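PDB 4ODD: lipocalin allergen from Canis lupus familiaris, which probably binds small hydrophobic molecules inside a beta-barrel, as lipocalins generally do, and is a secreted dog dander allergen. Local coordinates for residues S22-K27 / K107-K112; G32-Y37 / E80-N85. One frame throughout, in Å; residues are numbered along the deposited sequence.

Overall arrangement
Both contacts lie at the open end of the lipocalin barrel, where the loop between strands 13-22 and 36-44 meets two other strand connections. Contact 1 joins the end of strand 13-22 and the start of helix 25-28 to the beginning of strand 110-118. Contact 2 joins the turn leading into strand 36-44 to the bend between strands 77-80 and 84-92. All these strands belong to one antiparallel sheet, curled into the barrel. The centres lie about 10 Å apart. Along the chain the order is 22-27, 32-37, 80-85, 107-112, so contact 2 falls wholly within the span bracketed by contact 1. Lys27 of contact 1 links them, its backbone O probably accepting the N-H of Phe34.

Contact 1 of 2, residues S22-K27 / K107-K112; sequences SNNLDK and KGKITK
Where strand 13-22 runs out beside the start of strand 110-118, the pairing of two backbones is carried on by side chains that imitate it. The tight end lies at Ser22. Its OG, anti to the backbone N (chi1 -178°), donates to Lys112 O at 2.8 Å from above the carbonyl plane. Ser22 OG also accepts the N-H of Asn24 at 3.0 Å, closing an ST turn that bends the chain away from the sheet. Asn23 N adds a weak bond to Lys112 O. The Asn23 side chain, its CG wedged between the backbone N and carbonyl carbon (chi1 62°), crosses that of Lys112 at about a right angle; Asn23 OD1 takes the Lys112 N-H at 2.9 Å, the donor standing well above the amide plane, while Asn23 ND2 gives a nearly straight but weak bond of 3.3 Å to Ile110 O. One amide thus serves both a donor and an acceptor of the strand. Next to these polar bonds, the buried Thr111 turns its CG2 to Lys27 CG at 3.4 Å, the lysine chain bending at chi2 to cross it obliquely.

Towards Lys109 the fit loosens. This exposed lysine bends at its last torsion and meets Asn24 tip to tip; Lys109 NZ lies 3.5 Å from Asn24 OD1 in a weak bond, with Asp26 OD2 too distant for a salt bridge. Lys112 leads its own amine away to Lys138 O. Neutral hydroxyl and amide groups therefore carry the definite side-chain bonds, and the contact probably depends little on charge.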
# COMPACT_ATOMS: atom_id res chain seq x y z
N SER A 22 -7.49 7.62 -0.08
CA SER A 22 -8.41 6.94 0.82
C SER A 22 -9.77 7.64 0.85
O SER A 22 -9.87 8.85 0.60
CB SER A 22 -7.83 6.88 2.23
OG SER A 22 -8.72 6.19 3.10
N ASN A 23 -10.82 6.88 1.16
CA ASN A 23 -12.13 7.47 1.39
C ASN A 23 -12.15 8.19 2.74
O ASN A 23 -13.02 9.02 2.99
CB ASN A 23 -13.24 6.39 1.31
CG ASN A 23 -13.08 5.30 2.38
OD1 ASN A 23 -12.00 5.08 2.91
ND2 ASN A 23 -14.17 4.62 2.68
N ASN A 24 -11.18 7.87 3.59
CA ASN A 24 -11.06 8.51 4.89
C ASN A 24 -9.76 9.28 5.07
O ASN A 24 -8.73 8.73 5.48
CB ASN A 24 -11.23 7.49 6.00
CG ASN A 24 -12.61 6.85 6.00
OD1 ASN A 24 -12.75 5.63 6.18
ND2 ASN A 24 -13.64 7.68 5.79
N LEU A 25 -9.81 10.58 4.78
CA LEU A 25 -8.63 11.43 4.90
C LEU A 25 -7.83 11.31 6.19
O LEU A 25 -6.61 11.39 6.18
CB LEU A 25 -8.99 12.89 4.65
CG LEU A 25 -8.67 13.35 3.23
CD1 LEU A 25 -9.06 14.80 3.06
CD2 LEU A 25 -7.19 13.14 2.90
N ASP A 26 -8.51 11.10 7.31
CA ASP A 26 -7.82 10.94 8.59
C ASP A 26 -6.81 9.78 8.56
O ASP A 26 -5.73 9.87 9.16
CB ASP A 26 -8.83 10.75 9.72
CG ASP A 26 -10.12 10.04 9.25
OD1 ASP A 26 -11.03 10.74 8.74
OD2 ASP A 26 -10.22 8.80 9.40
N LYS A 27 -7.16 8.71 7.85
CA LYS A 27 -6.38 7.47 7.83
C LYS A 27 -4.99 7.62 7.21
O LYS A 27 -4.04 6.96 7.64
CB LYS A 27 -7.18 6.39 7.11
CG LYS A 27 -8.42 5.94 7.86
CD LYS A 27 -8.06 5.27 9.18
CE LYS A 27 -9.28 4.67 9.86
NZ LYS A 27 -8.92 3.97 11.14
N LYS A 107 -14.93 -1.81 15.29
CA LYS A 107 -16.32 -1.39 15.22
C LYS A 107 -16.88 -1.62 13.81
O LYS A 107 -17.99 -1.19 13.49
CB LYS A 107 -16.45 0.09 15.62
CG LYS A 107 -15.89 0.46 17.00
CD LYS A 107 -15.60 1.97 17.12
CE LYS A 107 -16.86 2.85 16.98
NZ LYS A 107 -16.70 4.30 17.32
N GLY A 108 -16.10 -2.27 12.96
CA GLY A 108 -16.52 -2.54 11.60
C GLY A 108 -16.44 -1.40 10.57
O GLY A 108 -16.97 -1.54 9.46
N LYS A 109 -15.80 -0.28 10.91
CA LYS A 109 -15.63 0.80 9.93
C LYS A 109 -14.74 0.38 8.74
O LYS A 109 -13.77 -0.37 8.91
CB LYS A 109 -15.10 2.08 10.57
CG LYS A 109 -15.31 3.34 9.73
CD LYS A 109 -14.85 4.59 10.47
CE LYS A 109 -15.48 5.86 9.88
NZ LYS A 109 -15.39 5.92 8.39
N ILE A 110 -15.08 0.89 7.56
CA ILE A 110 -14.43 0.48 6.32
C ILE A 110 -13.61 1.58 5.68
O ILE A 110 -14.15 2.64 5.35
CB ILE A 110 -15.46 0.01 5.30
CG1 ILE A 110 -15.96 -1.40 5.65
CG2 ILE A 110 -14.89 0.06 3.90
CD1 ILE A 110 -17.23 -1.78 4.92
N THR A 111 -12.33 1.32 5.49
CA THR A 111 -11.40 2.30 4.93
C THR A 111 -10.82 1.72 3.66
O THR A 111 -10.18 0.67 3.70
CB THR A 111 -10.24 2.55 5.89
OG1 THR A 111 -10.75 2.74 7.22
CG2 THR A 111 -9.43 3.76 5.45
N LYS A 112 -11.06 2.40 2.54
CA LYS A 112 -10.46 2.02 1.27
C LYS A 112 -9.13 2.76 1.11
O LYS A 112 -9.06 3.96 1.37
CB LYS A 112 -11.40 2.36 0.11
CG LYS A 112 -12.81 1.81 0.23
CD LYS A 112 -13.66 2.30 -0.93
CE LYS A 112 -15.10 1.86 -0.78
NZ LYS A 112 -15.91 2.11 -2.01

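Contact 2 of 2, residues G32-Y37 / E80-N85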
# COMPACT_ATOMS: atom_id res chain seq x y z
N GLY A 32 -1.97 9.21 10.60
CA GLY A 32 -2.85 8.15 10.12
C GLY A 32 -2.06 6.87 9.93
O GLY A 32 -0.89 6.91 9.51
N PRO A 33 -2.68 5.72 10.25
CA PRO A 33 -1.97 4.44 10.19
C PRO A 33 -1.72 3.98 8.76
O PRO A 33 -0.98 3.03 8.54
CB PRO A 33 -2.92 3.48 10.93
CG PRO A 33 -4.28 4.08 10.77
CD PRO A 33 -4.06 5.59 10.74
N PHE A 34 -2.33 4.66 7.79
CA PHE A 34 -2.14 4.25 6.41
C PHE A 34 -1.32 5.26 5.64
O PHE A 34 -1.19 5.16 4.42
CB PHE A 34 -3.47 3.90 5.74
CG PHE A 34 -4.03 2.59 6.23
CD1 PHE A 34 -3.64 1.39 5.65
CD2 PHE A 34 -4.91 2.56 7.31
CE1 PHE A 34 -4.14 0.17 6.11
CE2 PHE A 34 -5.41 1.36 7.78
CZ PHE A 34 -5.02 0.15 7.18
N ARG A 35 -0.76 6.22 6.37
CA ARG A 35 0.31 7.04 5.83
C ARG A 35 1.59 6.17 5.84
O ARG A 35 2.46 6.32 6.70
CB ARG A 35 0.48 8.33 6.65
CG ARG A 35 1.26 9.43 5.94
CD ARG A 35 1.24 10.72 6.73
NE ARG A 35 2.09 11.76 6.15
CZ ARG A 35 1.67 12.69 5.30
NH1 ARG A 35 0.40 12.72 4.91
NH2 ARG A 35 2.52 13.59 4.83
N ILE A 36 1.66 5.26 4.88
CA ILE A 36 2.62 4.17 4.88
C ILE A 36 3.82 4.43 4.00
O ILE A 36 3.70 4.74 2.80
CB ILE A 36 1.96 2.87 4.36
CG1 ILE A 36 0.82 2.45 5.26
CG2 ILE A 36 3.00 1.76 4.27
CD1 ILE A 36 1.23 2.32 6.68
N TYR A 37 5.00 4.29 4.57
CA TYR A 37 6.21 4.40 3.76
C TYR A 37 6.78 3.03 3.58
O TYR A 37 7.35 2.44 4.50
CB TYR A 37 7.21 5.35 4.41
CG TYR A 37 6.69 6.77 4.46
CD1 TYR A 37 6.79 7.60 3.34
CD2 TYR A 37 6.10 7.28 5.61
CE1 TYR A 37 6.32 8.92 3.37
CE2 TYR A 37 5.63 8.58 5.65
CZ TYR A 37 5.74 9.39 4.53
OH TYR A 37 5.26 10.67 4.60
N GLU A 80 -3.43 -8.77 9.35
CA GLU A 80 -3.82 -7.87 10.41
C GLU A 80 -2.84 -6.72 10.53
O GLU A 80 -1.63 -6.91 10.56
CB GLU A 80 -3.95 -8.61 11.74
CG GLU A 80 -4.79 -7.88 12.78
CD GLU A 80 -6.30 -7.95 12.50
OE1 GLU A 80 -7.07 -7.14 13.10
OE2 GLU A 80 -6.72 -8.82 11.68
N TYR A 81 -3.38 -5.52 10.57
CA TYR A 81 -2.61 -4.31 10.84
C TYR A 81 -3.67 -3.24 10.98
O TYR A 81 -4.38 -2.94 10.02
CB TYR A 81 -1.65 -3.97 9.70
CG TYR A 81 -1.19 -2.53 9.75
CD1 TYR A 81 -0.16 -2.15 10.61
CD2 TYR A 81 -1.79 -1.55 8.96
CE1 TYR A 81 0.28 -0.82 10.68
CE2 TYR A 81 -1.38 -0.21 9.03
CZ TYR A 81 -0.34 0.16 9.89
OH TYR A 81 0.08 1.49 9.96
N ASN A 82 -3.80 -2.68 12.17
CA ASN A 82 -4.84 -1.70 12.43
C ASN A 82 -6.19 -2.27 12.00
O ASN A 82 -6.98 -1.58 11.36
CB ASN A 82 -4.55 -0.44 11.63
CG ASN A 82 -4.66 0.83 12.47
OD1 ASN A 82 -3.81 1.09 13.33
ND2 ASN A 82 -5.67 1.65 12.20
N GLY A 83 -6.45 -3.52 12.35
CA GLY A 83 -7.69 -4.17 11.96
C GLY A 83 -7.45 -5.20 10.88
O GLY A 83 -6.30 -5.59 10.63
N GLY A 84 -8.53 -5.65 10.24
CA GLY A 84 -8.46 -6.63 9.17
C GLY A 84 -8.23 -5.94 7.84
O GLY A 84 -8.74 -4.85 7.59
N ASN A 85 -7.42 -6.57 7.00
CA ASN A 85 -7.10 -6.01 5.70
C ASN A 85 -7.29 -7.03 4.61
O ASN A 85 -6.88 -8.18 4.75
CB ASN A 85 -5.67 -5.46 5.69
CG ASN A 85 -5.48 -4.34 6.66
OD1 ASN A 85 -5.81 -3.19 6.36
ND2 ASN A 85 -4.93 -4.65 7.83
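Tyr81 is the projecting piece here, a phenol pushed lengthwise into a recess shaped by Pro33, Phe34 and Ile36. With CG anti to the backbone N (chi1 162°), the ring reaches across to the type I turn Gly32-Arg35, and its hydroxyl ends at Pro33 O. Tyr81 OH donates to Pro33 O in the carbonyl plane, on a lone pair; the modelled separation of 2.3 Å is very short, a value to be read loosely at this resolution. Phe34 forms one wall of the recess: the edge of Tyr81 is turned to its face in a T-shaped pair, planes at 87° and ring centroids 5.5 Å apart, with Tyr81 CE2 over one face of the Phe34 ring, towards its rim. Ile36 CD1 comes tip to tip with the hydroxyl end, 3.6 Å from Tyr81 OH.

In the lipocalin barrel this is an entrance arrangement, the loop before strand 36-44 leaning over the bend that joins strands 77-80 and 84-92; Phe54 of strand 49-57 adds a second edge-to-face partner for Tyr81. At that bend Asn82 lays its amide crosswise to the Pro33 ring, ND2 against CG, while its CB sits over one face of Tyr81, towards the rim. Asn85 meets the far end of Phe34 tip to tip, Asn85 OD1 standing 3.5 Å from Phe34 CZ at the ring edge. Asn85 ND2 donates to Tyr81 O at 2.8 Å, almost straight and in both the amide and carbonyl planes, and also to Gly79 O, while OD1 accepts from Asn103, so the amide is fixed in rotation with its oxygen towards Phe34.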